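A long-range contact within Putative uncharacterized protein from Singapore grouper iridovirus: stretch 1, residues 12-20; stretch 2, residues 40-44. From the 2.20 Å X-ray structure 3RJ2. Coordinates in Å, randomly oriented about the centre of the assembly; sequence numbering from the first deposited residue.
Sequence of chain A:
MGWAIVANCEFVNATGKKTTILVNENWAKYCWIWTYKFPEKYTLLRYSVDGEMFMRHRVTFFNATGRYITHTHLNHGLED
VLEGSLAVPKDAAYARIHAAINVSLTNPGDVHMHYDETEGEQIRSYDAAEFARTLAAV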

# COMPACT_ATOMS: atom_id res chain seq x y z
N VAL A 12 7.81 1.84 11.75
CA VAL A 12 8.68 2.16 12.89
C VAL A 12 8.14 3.41 13.57
O VAL A 12 7.87 4.39 12.90
CB VAL A 12 10.15 2.41 12.41
CG1 VAL A 12 11.11 2.49 13.59
CG2 VAL A 12 10.59 1.34 11.44
N ASN A 13 7.96 3.37 14.89
CA ASN A 13 7.54 4.57 15.63
C ASN A 13 8.73 5.48 15.97
O ASN A 13 9.84 5.21 15.54
CB ASN A 13 6.65 4.22 16.84
CG ASN A 13 7.43 3.56 18.00
OD1 ASN A 13 8.65 3.47 17.98
ND2 ASN A 13 6.69 3.12 19.01
N ALA A 14 8.49 6.54 16.76
CA ALA A 14 9.52 7.54 17.06
C ALA A 14 10.72 6.99 17.85
O ALA A 14 11.82 7.52 17.76
CB ALA A 14 8.91 8.73 17.79
N THR A 15 10.51 5.94 18.63
CA THR A 15 11.59 5.41 19.42
C THR A 15 12.19 4.14 18.81
O THR A 15 12.95 3.45 19.48
CB THR A 15 11.14 5.15 20.87
OG1 THR A 15 10.12 4.14 20.88
CG2 THR A 15 10.60 6.42 21.52
N GLY A 16 11.84 3.82 17.56
CA GLY A 16 12.39 2.64 16.89
C GLY A 16 11.76 1.26 17.10
O GLY A 16 12.31 0.25 16.67
N LYS A 17 10.63 1.19 17.79
CA LYS A 17 9.91 -0.06 17.91
C LYS A 17 9.25 -0.33 16.57
O LYS A 17 8.62 0.57 16.00
CB LYS A 17 8.88 0.01 19.03
CG LYS A 17 8.20 -1.31 19.33
CD LYS A 17 6.82 -1.08 19.94
CE LYS A 17 5.85 -0.55 18.89
NZ LYS A 17 4.51 -0.20 19.41
N LYS A 18 9.41 -1.54 16.05
CA LYS A 18 8.87 -1.89 14.73
C LYS A 18 7.61 -2.73 14.80
O LYS A 18 7.49 -3.63 15.62
CB LYS A 18 9.93 -2.58 13.86
CG LYS A 18 11.16 -1.70 13.62
CD LYS A 18 12.21 -2.35 12.72
CE LYS A 18 13.12 -3.29 13.49
NZ LYS A 18 14.38 -3.53 12.73
N THR A 19 6.66 -2.40 13.94
CA THR A 19 5.45 -3.19 13.79
C THR A 19 5.49 -3.77 12.38
O THR A 19 5.52 -3.04 11.38
CB THR A 19 4.19 -2.32 14.01
OG1 THR A 19 4.19 -1.80 15.35
CG2 THR A 19 2.88 -3.10 13.76
N THR A 20 5.55 -5.09 12.30
CA THR A 20 5.63 -5.76 11.02
C THR A 20 4.24 -6.18 10.57
O THR A 20 3.45 -6.72 11.35
CB THR A 20 6.59 -6.96 11.07
OG1 THR A 20 7.86 -6.52 11.57
CG2 THR A 20 6.77 -7.57 9.67
N GLU A 40 -0.88 4.03 16.19
CA GLU A 40 0.06 4.98 16.80
C GLU A 40 0.82 5.69 15.67
O GLU A 40 0.79 5.24 14.53
CB GLU A 40 1.05 4.25 17.71
CG GLU A 40 1.97 3.26 16.98
CD GLU A 40 2.89 2.50 17.92
OE1 GLU A 40 3.68 3.15 18.64
OE2 GLU A 40 2.84 1.25 17.92
N LYS A 41 1.49 6.79 15.99
CA LYS A 41 2.23 7.54 14.96
C LYS A 41 3.49 6.79 14.53
O LYS A 41 4.24 6.25 15.35
CB LYS A 41 2.57 8.97 15.42
CG LYS A 41 1.37 9.75 15.99
CD LYS A 41 1.66 11.25 16.17
CE LYS A 41 0.48 11.97 16.86
NZ LYS A 41 0.41 13.46 16.59
N TYR A 42 3.71 6.72 13.23
CA TYR A 42 4.91 6.08 12.74
C TYR A 42 5.73 7.16 12.10
O TYR A 42 5.17 8.18 11.73
CB TYR A 42 4.56 5.01 11.72
CG TYR A 42 3.79 3.82 12.26
CD1 TYR A 42 4.28 3.08 13.33
CD2 TYR A 42 2.60 3.43 11.68
CE1 TYR A 42 3.60 1.98 13.81
CE2 TYR A 42 1.90 2.33 12.16
CZ TYR A 42 2.40 1.61 13.22
OH TYR A 42 1.68 0.54 13.68
N THR A 43 7.03 6.94 11.97
CA THR A 43 7.90 7.93 11.34
C THR A 43 8.62 7.36 10.12
O THR A 43 9.16 8.10 9.31
CB THR A 43 8.96 8.41 12.29
OG1 THR A 43 9.74 7.29 12.71
CG2 THR A 43 8.31 9.11 13.51
N LEU A 44 8.62 6.04 10.00
CA LEU A 44 9.38 5.40 8.94
C LEU A 44 8.68 4.11 8.52
O LEU A 44 8.18 3.36 9.36
CB LEU A 44 10.82 5.12 9.42
CG LEU A 44 11.85 4.77 8.33
CD1 LEU A 44 12.14 5.97 7.43
CD2 LEU A 44 13.15 4.23 8.92
O HOH W 1 5.68 7.73 17.36
O HOH W 2 1.86 -0.31 16.14

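The backbone contribution centres on V12, which pairs with L44 as an antiparallel, hydrogen-bonded bridge, their CA atoms 5.2 Å apart. The bridge is uneven: V12 N donates to L44 O at 2.9 Å with an N-H...O angle of 163°, but L44 N reaches V12 O at 3.4 Å and 149°, a weak bond. The carbonyl of V12 is shared: V12 O also takes a shorter, straighter bond from T43 N, at 2.8 Å and 171°. T43 OG1 adds another weak bond to V12 O at 3.5 Å.

The charged and polar side-chain contacts converge on E40, whose CA-to-CB bond points toward the first stretch. With chi1 at p and chi2 at t, its carboxylate serves two partners: E40 OE1 accepts from N13 ND2 at 3.0 Å and 169°, and E40 OE2 forms a salt bridge with K17 NZ at 2.7 Å. K17 starts out sideways, but its chain, t, t, p, t, carries the ammonium group to E40.

N13 works in both directions. While its ND2 is spent on E40, N13 OD1 accepts from K17 N at 3.0 Å and from T15 N at 3.2 Å, so a single amide ties the type I turn from N13 to G16 to the second stretch. The turn is also closed by G16 N to N13 O at 3.2 Å, and N13 N donates to K17 O at 3.1 Å. G16, at phi/psi 84/8, is a fitting glycine: a CB there would jam against the preceding carbonyl oxygen.

Two waters extend the polar network. Water 1 accepts from A14 N at 3.1 Å and donates to K41 O at 2.9 Å, bridging backbone groups; A14 N and K41 O are themselves 4.5 Å apart. The T19 CA-to-CB bond points toward the second stretch, and its hydroxyl meets water 2. Water 2 donates to E40 OE2 at 2.6 Å and also bonds T19 OG1 at 2.9 Å and Y42 OH at 2.6 Å, linking hydroxyls whose direct T19 OG1 to Y42 OH separation is 3.8 Å.

Apolar packing is modest. V12 CB lies 4.1 Å from L44 CB, the two side chains sharing one face of the sheet, and A14 CB lies 4.3 Å from T43 CG2. The buried Y42 presents its ring edge to the backbone, with N13 N 4.0 Å from Y42 CD1. In all, 436 Å² is buried, summed over both sides; V12 contributes most, 89 Å², consistent with its combined backbone and side-chain role.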